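Local coordinates for protein lysin (Enterococcus phage IMEEF1, PDB 6IST) that binds calcium and probably cleaves the peptidoglycan of enterococcal cell walls as a phage endolysin with a cysteine peptidase CHAP domain, at residues Y10-V15 with I93-G98; F41-Y46 with Q55-G60; I50-Q55 with G89-A94; D204-K207 with N212-V215. All coordinates share one frame; numbering follows the deposited sequence.

Contact 1. Residues Y10-V15 with I93-G98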
loop_
_atom_site.group_PDB
_atom_site.type_symbol
_atom_site.label_atom_id
_atom_site.label_comp_id
_atom_site.label_asym_id
_atom_site.label_seq_id
_atom_site.Cartn_x
_atom_site.Cartn_y
_atom_site.Cartn_z
ATOM N N TYR C 10 18.304 3.173 -17.245
ATOM C CA TYR C 10 18.200 1.838 -16.686
ATOM C C TYR C 10 17.974 0.781 -17.776
ATOM O O TYR C 10 18.699 -0.222 -17.858
ATOM C CB TYR C 10 17.073 1.786 -15.636
ATOM C CG TYR C 10 16.914 0.415 -15.061
ATOM C CD1 TYR C 10 17.806 -0.087 -14.135
ATOM C CD2 TYR C 10 15.893 -0.388 -15.485
ATOM C CE1 TYR C 10 17.680 -1.392 -13.628
ATOM C CE2 TYR C 10 15.735 -1.683 -14.986
ATOM C CZ TYR C 10 16.633 -2.188 -14.080
ATOM O OH TYR C 10 16.438 -3.498 -13.632
ATOM N N VAL C 11 16.996 1.027 -18.632
ATOM C CA VAL C 11 16.698 0.104 -19.747
ATOM C C VAL C 11 17.881 -0.087 -20.697
ATOM O O VAL C 11 18.273 -1.226 -20.962
ATOM C CB VAL C 11 15.433 0.521 -20.487
ATOM C CG1 VAL C 11 15.177 -0.362 -21.684
ATOM C CG2 VAL C 11 14.272 0.357 -19.520
ATOM N N ASN C 12 18.480 1.004 -21.154
ATOM C CA ASN C 12 19.649 0.869 -22.002
ATOM C C ASN C 12 20.827 0.117 -21.304
ATOM O O ASN C 12 21.561 -0.630 -21.963
ATOM C CB ASN C 12 20.061 2.214 -22.535
ATOM C CG ASN C 12 19.170 2.682 -23.679
ATOM O OD1 ASN C 12 18.930 1.932 -24.635
ATOM N ND2 ASN C 12 18.707 3.938 -23.610
ATOM N N GLY C 13 20.969 0.315 -19.997
ATOM C CA GLY C 13 21.913 -0.404 -19.123
ATOM C C GLY C 13 21.664 -1.896 -19.050
ATOM O O GLY C 13 22.550 -2.660 -18.772
ATOM N N LEU C 14 20.441 -2.339 -19.281
ATOM C CA LEU C 14 20.195 -3.763 -19.258
ATOM C C LEU C 14 20.605 -4.476 -20.504
ATOM O O LEU C 14 20.567 -5.696 -20.537
ATOM C CB LEU C 14 18.725 -4.038 -19.111
ATOM C CG LEU C 14 18.187 -3.652 -17.753
ATOM C CD1 LEU C 14 16.667 -3.849 -17.788
ATOM C CD2 LEU C 14 18.856 -4.485 -16.652
ATOM N N VAL C 15 20.874 -3.757 -21.572
ATOM C CA VAL C 15 21.181 -4.421 -22.831
ATOM C C VAL C 15 22.359 -5.399 -22.695
ATOM O O VAL C 15 23.429 -5.039 -22.194
ATOM C CB VAL C 15 21.366 -3.378 -23.945
ATOM C CG1 VAL C 15 21.917 -4.052 -25.196
ATOM C CG2 VAL C 15 20.028 -2.672 -24.245
ATOM N N ILE C 93 10.378 -2.127 -24.086
ATOM C CA ILE C 93 10.258 -0.727 -23.769
ATOM C C ILE C 93 10.803 0.120 -24.917
ATOM O O ILE C 93 12.002 -0.039 -25.227
ATOM C CB ILE C 93 11.050 -0.347 -22.507
ATOM C CG1 ILE C 93 10.652 -1.202 -21.256
ATOM C CG2 ILE C 93 10.863 1.140 -22.181
ATOM C CD1 ILE C 93 9.193 -1.147 -20.858
ATOM N N ALA C 94 10.043 1.107 -25.344
ATOM C CA ALA C 94 10.449 2.037 -26.495
ATOM C C ALA C 94 11.522 2.949 -25.914
ATOM O O ALA C 94 11.352 3.511 -24.838
ATOM C CB ALA C 94 9.302 2.843 -26.988
ATOM N N THR C 95 12.648 3.041 -26.598
ATOM C CA THR C 95 13.780 3.840 -26.072
ATOM C C THR C 95 13.928 5.149 -26.811
ATOM O O THR C 95 14.750 6.033 -26.383
ATOM C CB THR C 95 15.082 3.074 -26.150
ATOM O OG1 THR C 95 15.238 2.433 -27.424
ATOM C CG2 THR C 95 15.057 2.012 -25.061
ATOM N N GLU C 96 13.120 5.277 -27.856
ATOM C CA GLU C 96 13.088 6.443 -28.721
ATOM C C GLU C 96 11.686 6.685 -29.201
ATOM O O GLU C 96 10.881 5.778 -29.207
ATOM C CB GLU C 96 13.988 6.188 -29.945
ATOM C CG GLU C 96 15.463 6.064 -29.596
ATOM C CD GLU C 96 16.324 5.579 -30.755
ATOM O OE1 GLU C 96 17.427 5.090 -30.462
ATOM O OE2 GLU C 96 15.899 5.648 -31.941
ATOM N N ASP C 97 11.367 7.898 -29.652
ATOM C CA ASP C 97 10.094 8.097 -30.335
ATOM C C ASP C 97 10.031 7.269 -31.627
ATOM O O ASP C 97 11.043 7.037 -32.272
ATOM C CB ASP C 97 9.853 9.573 -30.666
ATOM C CG ASP C 97 9.694 10.466 -29.407
ATOM O OD1 ASP C 97 9.541 9.979 -28.232
ATOM O OD2 ASP C 97 9.723 11.718 -29.575
ATOM N N GLY C 98 8.848 6.860 -32.057
ATOM C CA GLY C 98 8.747 6.114 -33.256
ATOM C C GLY C 98 9.090 6.951 -34.457
ATOM O O GLY C 98 9.029 8.156 -34.402
HETATM O O HOH W 1 17.330 5.878 -25.278
HETATM O O HOH W 2 18.027 2.014 -27.254
#

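Contact 2. Residues F41-Y46 with Q55-G60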
loop_
_atom_site.group_PDB
_atom_site.type_symbol
_atom_site.label_atom_id
_atom_site.label_comp_id
_atom_site.label_asym_id
_atom_site.label_seq_id
_atom_site.Cartn_x
_atom_site.Cartn_y
_atom_site.Cartn_z
ATOM N N PHE C 41 7.604 2.558 -11.075
ATOM C CA PHE C 41 6.236 2.989 -10.795
ATOM C C PHE C 41 5.516 2.219 -9.694
ATOM O O PHE C 41 4.393 2.530 -9.398
ATOM C CB PHE C 41 5.438 2.884 -12.069
ATOM C CG PHE C 41 5.872 3.859 -13.088
ATOM C CD1 PHE C 41 5.485 5.155 -12.974
ATOM C CD2 PHE C 41 6.700 3.481 -14.139
ATOM C CE1 PHE C 41 5.864 6.066 -13.939
ATOM C CE2 PHE C 41 7.134 4.401 -15.055
ATOM C CZ PHE C 41 6.756 5.696 -14.912
ATOM N N GLY C 42 6.145 1.207 -9.147
ATOM C CA GLY C 42 5.532 0.407 -8.072
ATOM C C GLY C 42 4.334 -0.373 -8.620
ATOM O O GLY C 42 3.470 -0.790 -7.839
ATOM N N TRP C 43 4.302 -0.611 -9.921
ATOM C CA TRP C 43 3.193 -1.349 -10.584
ATOM C C TRP C 43 3.748 -2.715 -11.008
ATOM O O TRP C 43 4.747 -2.761 -11.756
ATOM C CB TRP C 43 2.718 -0.605 -11.792
ATOM C CG TRP C 43 1.688 -1.391 -12.635
ATOM C CD1 TRP C 43 0.670 -2.155 -12.161
ATOM C CD2 TRP C 43 1.570 -1.403 -14.030
ATOM N NE1 TRP C 43 -0.041 -2.678 -13.169
ATOM C CE2 TRP C 43 0.452 -2.175 -14.348
ATOM C CE3 TRP C 43 2.254 -0.784 -15.066
ATOM C CZ2 TRP C 43 0.081 -2.411 -15.636
ATOM C CZ3 TRP C 43 1.882 -1.037 -16.341
ATOM C CH2 TRP C 43 0.798 -1.826 -16.628
ATOM N N ARG C 44 3.117 -3.825 -10.592
ATOM C CA ARG C 44 3.443 -5.171 -11.147
ATOM C C ARG C 44 2.332 -5.594 -12.140
ATOM O O ARG C 44 1.245 -6.016 -11.740
ATOM C CB ARG C 44 3.612 -6.221 -10.025
ATOM C CG ARG C 44 3.922 -7.598 -10.534
ATOM C CD ARG C 44 4.226 -8.622 -9.403
ATOM N NE ARG C 44 2.928 -9.217 -8.992
ATOM C CZ ARG C 44 2.727 -10.211 -8.103
ATOM N NH1 ARG C 44 1.482 -10.653 -7.875
ATOM N NH2 ARG C 44 3.753 -10.809 -7.498
ATOM N N PRO C 45 2.580 -5.448 -13.453
ATOM C CA PRO C 45 1.611 -5.907 -14.417
ATOM C C PRO C 45 1.389 -7.376 -14.232
ATOM O O PRO C 45 2.282 -8.091 -13.888
ATOM C CB PRO C 45 2.298 -5.635 -15.794
ATOM C CG PRO C 45 3.326 -4.588 -15.487
ATOM C CD PRO C 45 3.801 -4.894 -14.096
ATOM N N TYR C 46 0.200 -7.793 -14.577
ATOM C CA TYR C 46 -0.241 -9.151 -14.375
ATOM C C TYR C 46 -0.221 -9.937 -15.683
ATOM O O TYR C 46 -0.394 -9.407 -16.762
ATOM C CB TYR C 46 -1.651 -9.073 -13.805
ATOM C CG TYR C 46 -2.253 -10.394 -13.663
ATOM C CD1 TYR C 46 -1.933 -11.202 -12.558
ATOM C CD2 TYR C 46 -3.135 -10.880 -14.626
ATOM C CE1 TYR C 46 -2.504 -12.462 -12.417
ATOM C CE2 TYR C 46 -3.684 -12.154 -14.497
ATOM C CZ TYR C 46 -3.375 -12.915 -13.388
ATOM O OH TYR C 46 -3.934 -14.152 -13.255
ATOM N N GLN C 55 -5.804 -5.377 -19.120
ATOM C CA GLN C 55 -5.822 -5.361 -17.653
ATOM C C GLN C 55 -5.921 -3.920 -17.152
ATOM O O GLN C 55 -5.523 -2.958 -17.835
ATOM C CB GLN C 55 -4.609 -6.040 -17.085
ATOM C CG GLN C 55 -3.310 -5.270 -17.214
ATOM C CD GLN C 55 -2.092 -6.111 -16.815
ATOM O OE1 GLN C 55 -1.522 -5.859 -15.789
ATOM N NE2 GLN C 55 -1.696 -7.097 -17.635
ATOM N N PRO C 56 -6.500 -3.728 -15.963
ATOM C CA PRO C 56 -6.538 -2.364 -15.402
ATOM C C PRO C 56 -5.150 -1.768 -15.159
ATOM O O PRO C 56 -4.142 -2.493 -14.918
ATOM C CB PRO C 56 -7.274 -2.546 -14.050
ATOM C CG PRO C 56 -7.667 -3.978 -13.973
ATOM C CD PRO C 56 -6.897 -4.755 -14.981
ATOM N N LEU C 57 -5.113 -0.435 -15.212
ATOM C CA LEU C 57 -3.870 0.297 -15.102
ATOM C C LEU C 57 -3.907 1.237 -13.925
ATOM O O LEU C 57 -4.945 1.737 -13.610
ATOM C CB LEU C 57 -3.651 1.121 -16.357
ATOM C CG LEU C 57 -3.623 0.288 -17.650
ATOM C CD1 LEU C 57 -3.391 1.219 -18.807
ATOM C CD2 LEU C 57 -2.549 -0.760 -17.683
ATOM N N PRO C 58 -2.760 1.495 -13.294
ATOM C CA PRO C 58 -2.723 2.419 -12.190
ATOM C C PRO C 58 -3.037 3.839 -12.625
ATOM O O PRO C 58 -2.952 4.172 -13.805
ATOM C CB PRO C 58 -1.259 2.335 -11.682
ATOM C CG PRO C 58 -0.758 0.998 -12.195
ATOM C CD PRO C 58 -1.439 0.857 -13.513
ATOM N N ALA C 59 -3.363 4.659 -11.643
ATOM C CA ALA C 59 -3.593 6.081 -11.870
ATOM C C ALA C 59 -2.516 6.717 -12.693
ATOM O O ALA C 59 -1.329 6.489 -12.434
ATOM C CB ALA C 59 -3.695 6.798 -10.508
ATOM N N GLY C 60 -2.929 7.551 -13.653
ATOM C CA GLY C 60 -1.993 8.296 -14.466
ATOM C C GLY C 60 -1.590 7.583 -15.773
ATOM O O GLY C 60 -1.152 8.250 -16.736
HETATM O O HOH W 3 -2.524 -4.347 -13.867
#

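Contact 3. Residues I50-Q55 with G89-A94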
loop_
_atom_site.group_PDB
_atom_site.type_symbol
_atom_site.label_atom_id
_atom_site.label_comp_id
_atom_site.label_asym_id
_atom_site.label_seq_id
_atom_site.Cartn_x
_atom_site.Cartn_y
_atom_site.Cartn_z
ATOM N N ILE C 50 0.163 -10.401 -23.522
ATOM C CA ILE C 50 -1.073 -10.122 -24.126
ATOM C C ILE C 50 -2.099 -9.547 -23.163
ATOM O O ILE C 50 -2.995 -8.840 -23.578
ATOM C CB ILE C 50 -1.656 -11.410 -24.785
ATOM C CG1 ILE C 50 -2.867 -11.118 -25.681
ATOM C CG2 ILE C 50 -1.976 -12.514 -23.751
ATOM C CD1 ILE C 50 -2.464 -10.208 -26.831
ATOM N N ALA C 51 -1.987 -9.895 -21.880
ATOM C CA ALA C 51 -2.837 -9.311 -20.848
ATOM C C ALA C 51 -2.606 -7.823 -20.667
ATOM O O ALA C 51 -3.493 -7.125 -20.165
ATOM C CB ALA C 51 -2.669 -9.987 -19.520
ATOM N N LEU C 52 -1.464 -7.283 -21.109
ATOM C CA LEU C 52 -1.386 -5.796 -21.150
ATOM C C LEU C 52 -2.471 -5.059 -22.011
ATOM O O LEU C 52 -2.701 -3.841 -21.887
ATOM C CB LEU C 52 0.014 -5.414 -21.638
ATOM C CG LEU C 52 1.188 -5.770 -20.731
ATOM C CD1 LEU C 52 2.513 -5.632 -21.463
ATOM C CD2 LEU C 52 1.209 -4.972 -19.418
ATOM N N VAL C 53 -3.115 -5.734 -22.938
ATOM C CA VAL C 53 -4.121 -5.118 -23.812
ATOM C C VAL C 53 -5.284 -4.651 -22.964
ATOM O O VAL C 53 -5.851 -3.613 -23.197
ATOM C CB VAL C 53 -4.612 -6.114 -24.894
ATOM C CG1 VAL C 53 -5.886 -5.639 -25.570
ATOM C CG2 VAL C 53 -3.572 -6.279 -25.938
ATOM N N ASP C 54 -5.656 -5.418 -21.964
ATOM C CA ASP C 54 -6.895 -5.022 -21.299
ATOM C C ASP C 54 -6.911 -5.081 -19.763
ATOM O O ASP C 54 -7.913 -4.743 -19.164
ATOM C CB ASP C 54 -7.985 -5.943 -21.861
ATOM C CG ASP C 54 -7.813 -7.368 -21.388
ATOM O OD1 ASP C 54 -8.854 -8.069 -21.314
ATOM O OD2 ASP C 54 -6.662 -7.791 -21.106
ATOM N N GLN C 55 -5.804 -5.377 -19.120
ATOM C CA GLN C 55 -5.822 -5.361 -17.653
ATOM C C GLN C 55 -5.921 -3.920 -17.152
ATOM O O GLN C 55 -5.523 -2.958 -17.835
ATOM C CB GLN C 55 -4.609 -6.040 -17.085
ATOM C CG GLN C 55 -3.310 -5.270 -17.214
ATOM C CD GLN C 55 -2.092 -6.111 -16.815
ATOM O OE1 GLN C 55 -1.522 -5.859 -15.789
ATOM N NE2 GLN C 55 -1.696 -7.097 -17.635
ATOM N N GLY C 89 1.403 -12.739 -26.730
ATOM C CA GLY C 89 1.916 -11.389 -26.855
ATOM C C GLY C 89 3.430 -11.270 -26.818
ATOM O O GLY C 89 4.171 -12.221 -26.688
ATOM N N HIS C 90 3.874 -10.034 -26.982
ATOM C CA HIS C 90 5.268 -9.691 -26.741
ATOM C C HIS C 90 5.254 -8.296 -26.182
ATOM O O HIS C 90 4.314 -7.568 -26.400
ATOM C CB HIS C 90 6.017 -9.757 -28.078
ATOM C CG HIS C 90 7.463 -9.436 -27.953
ATOM N ND1 HIS C 90 8.344 -10.154 -27.188
ATOM C CD2 HIS C 90 8.156 -8.412 -28.473
ATOM C CE1 HIS C 90 9.536 -9.585 -27.234
ATOM N NE2 HIS C 90 9.436 -8.516 -28.019
ATOM N N THR C 91 6.347 -7.896 -25.525
ATOM C CA THR C 91 6.446 -6.572 -24.947
ATOM C C THR C 91 7.889 -6.201 -24.862
ATOM O O THR C 91 8.738 -7.006 -25.100
ATOM C CB THR C 91 5.763 -6.530 -23.571
ATOM O OG1 THR C 91 5.736 -5.188 -23.081
ATOM C CG2 THR C 91 6.468 -7.465 -22.522
ATOM N N GLY C 92 8.113 -4.909 -24.659
ATOM C CA GLY C 92 9.473 -4.394 -24.439
ATOM C C GLY C 92 9.282 -2.878 -24.241
ATOM O O GLY C 92 8.160 -2.374 -24.137
ATOM N N ILE C 93 10.378 -2.127 -24.086
ATOM C CA ILE C 93 10.258 -0.727 -23.769
ATOM C C ILE C 93 10.803 0.120 -24.917
ATOM O O ILE C 93 12.002 -0.039 -25.227
ATOM C CB ILE C 93 11.050 -0.347 -22.507
ATOM C CG1 ILE C 93 10.652 -1.202 -21.256
ATOM C CG2 ILE C 93 10.863 1.140 -22.181
ATOM C CD1 ILE C 93 9.193 -1.147 -20.858
ATOM N N ALA C 94 10.043 1.107 -25.344
ATOM C CA ALA C 94 10.449 2.037 -26.495
ATOM C C ALA C 94 11.522 2.949 -25.914
ATOM O O ALA C 94 11.352 3.511 -24.838
ATOM C CB ALA C 94 9.302 2.843 -26.988
#

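Contact 4. Residues D204-K207 with N212-V215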
loop_
_atom_site.group_PDB
_atom_site.type_symbol
_atom_site.label_atom_id
_atom_site.label_comp_id
_atom_site.label_asym_id
_atom_site.label_seq_id
_atom_site.Cartn_x
_atom_site.Cartn_y
_atom_site.Cartn_z
ATOM N N ASP C 204 -7.611 9.639 -5.207
ATOM C CA ASP C 204 -7.523 11.002 -4.667
ATOM C C ASP C 204 -7.246 10.976 -3.183
ATOM O O ASP C 204 -6.447 11.779 -2.704
ATOM C CB ASP C 204 -8.778 11.790 -4.956
ATOM C CG ASP C 204 -8.901 12.171 -6.436
ATOM O OD1 ASP C 204 -7.882 12.078 -7.187
ATOM O OD2 ASP C 204 -10.024 12.561 -6.840
ATOM N N LEU C 205 -7.891 10.066 -2.448
ATOM C CA LEU C 205 -7.581 9.877 -1.038
ATOM C C LEU C 205 -6.102 9.525 -0.830
ATOM O O LEU C 205 -5.391 10.158 -0.012
ATOM C CB LEU C 205 -8.473 8.813 -0.426
ATOM C CG LEU C 205 -9.969 9.107 -0.293
ATOM C CD1 LEU C 205 -10.673 7.887 0.237
ATOM C CD2 LEU C 205 -10.158 10.224 0.657
ATOM N N ILE C 206 -5.630 8.534 -1.604
ATOM C CA ILE C 206 -4.239 8.161 -1.576
ATOM C C ILE C 206 -3.313 9.324 -1.734
ATOM O O ILE C 206 -2.310 9.439 -0.963
ATOM C CB ILE C 206 -3.958 7.049 -2.584
ATOM C CG1 ILE C 206 -4.608 5.785 -2.031
ATOM C CG2 ILE C 206 -2.446 6.818 -2.764
ATOM C CD1 ILE C 206 -4.662 4.617 -3.040
ATOM N N LYS C 207 -3.612 10.157 -2.712
ATOM C CA LYS C 207 -2.804 11.367 -2.943
ATOM C C LYS C 207 -2.798 12.357 -1.792
ATOM O O LYS C 207 -1.729 12.863 -1.403
ATOM C CB LYS C 207 -3.195 12.080 -4.224
ATOM C CG LYS C 207 -2.344 11.730 -5.439
ATOM C CD LYS C 207 -2.652 12.710 -6.573
ATOM C CE LYS C 207 -2.650 12.056 -7.951
ATOM N NZ LYS C 207 -1.262 11.810 -8.421
ATOM N N ASN C 212 -0.049 4.623 -0.167
ATOM C CA ASN C 212 0.956 3.942 -0.966
ATOM C C ASN C 212 0.406 3.763 -2.354
ATOM O O ASN C 212 -0.769 3.349 -2.499
ATOM C CB ASN C 212 1.253 2.577 -0.356
ATOM C CG ASN C 212 2.482 1.946 -0.952
ATOM O OD1 ASN C 212 2.546 1.679 -2.149
ATOM N ND2 ASN C 212 3.508 1.776 -0.133
ATOM N N THR C 213 1.161 4.122 -3.405
ATOM C CA THR C 213 0.651 4.024 -4.783
ATOM C C THR C 213 1.007 2.736 -5.516
ATOM O O THR C 213 0.750 2.643 -6.703
ATOM C CB THR C 213 1.171 5.174 -5.649
ATOM O OG1 THR C 213 2.596 5.225 -5.482
ATOM C CG2 THR C 213 0.510 6.492 -5.196
ATOM N N ASN C 214 1.569 1.762 -4.813
ATOM C CA ASN C 214 1.806 0.410 -5.350
ATOM C C ASN C 214 0.525 -0.213 -5.861
ATOM O O ASN C 214 -0.473 -0.239 -5.156
ATOM C CB ASN C 214 2.311 -0.568 -4.271
ATOM C CG ASN C 214 2.589 -2.000 -4.801
ATOM O OD1 ASN C 214 1.659 -2.861 -4.981
ATOM N ND2 ASN C 214 3.871 -2.296 -4.985
ATOM N N VAL C 215 0.627 -0.878 -6.976
ATOM C CA VAL C 215 -0.495 -1.650 -7.531
ATOM C C VAL C 215 -0.019 -3.009 -7.943
ATOM O O VAL C 215 0.872 -3.149 -8.780
ATOM C CB VAL C 215 -1.095 -0.931 -8.743
ATOM C CG1 VAL C 215 -2.136 -1.800 -9.426
ATOM C CG2 VAL C 215 -1.754 0.355 -8.316
#

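Contact 1. Residues Y10-V15 with I93-G98
Val11 and Asn12 of helix 4-13 meet Ile93 and Thr95 at the end of strand 90-94. In this CHAP-type peptidase fold the contact sets the N-terminal helix against the end of an inner strand of the antiparallel sheet. Thr95 meets both helix residues. Its CB points toward the helix and branches there. CG2 lies anti to the carbonyl carbon, and this turns the methyl to the helix. It touches Val11 CG1 at 4.1 Å and sits 3.9 Å from Asn12 OD1. OG1 takes the other branch (chi1 46°) and reaches a water, which in turn donates to Asn12 OD1. A weak bond to Val105 O on the neighbouring strand also holds OG1. Val11 uses a single methyl for both of its partners, because CG1 also lies 4.2 Å from Ile93 CB. This apolar side is buried, and Val36 of helix 29-41 and Val107 of strand 103-108 close around Val11. The polar side faces outward, where Asn12 is exposed. No direct polar bond joins the two segments, and water fills that role. Another water accepts from Asn12 ND2 at 2.9 Å and donates to Thr95 O at 2.8 Å.

Contact 2. Residues F41-Y46 with Q55-G60
Trp43 and Pro58 form the tight part of this contact. The proline ring lies over one face of the indole. Its CG sits 3.5 Å from the centroid of the five-membered ring of Trp43, only 17° off the normal, a CH-pi contact. Pro45 CG lies over the opposite face, so the indole is sandwiched between two prolines. Leu57 CD2 approaches the far end of the indole obliquely, 3.7 Å from Trp43 CH2. Phe61 adds an edge-to-face ring contact with Trp43. The other half is polar and holds a water. Gln55 extends its chain beyond CG and bonds the backbone of Tyr46 twice. Tyr46 N donates to Gln55 OE1 at 2.9 Å, nearly straight at 177°. Gln55 NE2 donates back to Tyr46 O at 2.8 Å, with a more bent angle of 142°. The water lies at the indole edge, in its plane. It accepts from Trp43 NE1 and donates to Gln55 OE1 and Pro56 O. The touching parts run nearly antiparallel, but residues 55-60 form no strand, and the Gln55 amide makes the direct hydrogen bonds. Its two bonds to one residue fix the rotation of the amide, and the water provides a partner for the indole N-H.

Contact 3. Residues I50-Q55 with G89-A94
Leu52 and Thr91 make the side-chain part of this contact, and Ile50 and Gly89 the part that involves backbone. The Leu52-Thr91 meeting is van der Waals packing. Leu52 points toward the strand, and its CD1 lies 3.6 Å from Thr91 OG1 and 4.0 Å from Thr91 CB. The two side chains cross at about a right angle. Thr91 OG1 stands anti to the backbone N (chi1 -174°), which carries the hydroxyl toward Leu52. Its polar needs are met by others, as it bonds Met78 O and Thr33 OG1. Leu52 also touches Met30, Ile79 and Pro45. At the other end the chains come very close, with 4.2 Å between the CA atoms of Ile50 and Gly89. Ile50 CB lies 3.9 Å from Gly89 N. Gly89 has positive phi and no side chain, and the backbones pass closely here. Ile50 also bonds the backbone of Tyr88. Hydrogen bonds act within residues 50-55. Gln55 NE2 donates to Ala51 O at 3.1 Å from above the carbonyl plane. That oxygen also accepts from the backbone N of Asp54 and Gln55, so three donors grip it. On strand 90-94, His90 points away from the loop and bonds Asp108 OD2. The Thr91 side chain touches Cys29, as does His90, an arrangement consistent with the Cys-His-Asp site of a CHAP peptidase.

Contact 4. Residues D204-K207 with N212-V215
Ile206 CG2 meets Thr213 CG2 at 3.8 Å. This methyl pair is the apolar part of the contact. Ile206 points from helix 196-208 toward the following loop, and its CG2 branch makes the nearest approaches. Thr213 holds its methyl anti to its own carbonyl carbon, which leaves CG2 facing Ile206 CG2. The two side chains cross at a slant.

A second kind of meeting is side chain against backbone. Ile206 CG2 lies 3.9 Å from Asn212 O, and Ile206 CD1 lies 4.1 Å from the same oxygen. Both are plain packing distances. The side chain of Asn212 itself points away from the helix.

The contact closes the turn between helix 196-208 and strand 215-219, which belongs to the mixed five-stranded sheet. The chain leaves the helix, folds back past Ile206 and enters the strand. Ile206 is buried and also packs on Ile170 and Phe184 of that sheet, so it sits between the loop and the strands.

The hydrogen bond here is local to the loop. Asn214 N donates to Asn212 OD1 at 2.8 Å, with an N-H...O angle of 160°. This is an Asx turn. The donor lies in the carbonyl plane of the Asn212 amide. The backbone of Asn212 also bonds Met168, next to strand 169-174. The side chain of Asn214 has a partner of its own further along, for its OD1 bonds Thr216 OG1.

Contacts 1, 2 and 3 lie in the Peptidase C51 region, which includes the CHAP domain, and contact 4 follows them in sequence. Both segments of contact 2 fall between those of contact 1. Contacts 1 and 3 share strand 90-94 of the antiparallel sheet, with centres 16 Å apart. Contacts 2 and 3 have centres 12 Å apart, share Gln55 and alternate along the chain. They touch through Pro45 and Leu52. Contact 4 is also 12 Å from contact 2, centre to centre. There strand 43-44 pairs with strand 215-219, at Val215 of contact 4. The peptidase region thus contributes the strand at one border of the mixed sheet, as counted within this chain. Contacts 1 and 4 are most distant, with centres 27 Å apart.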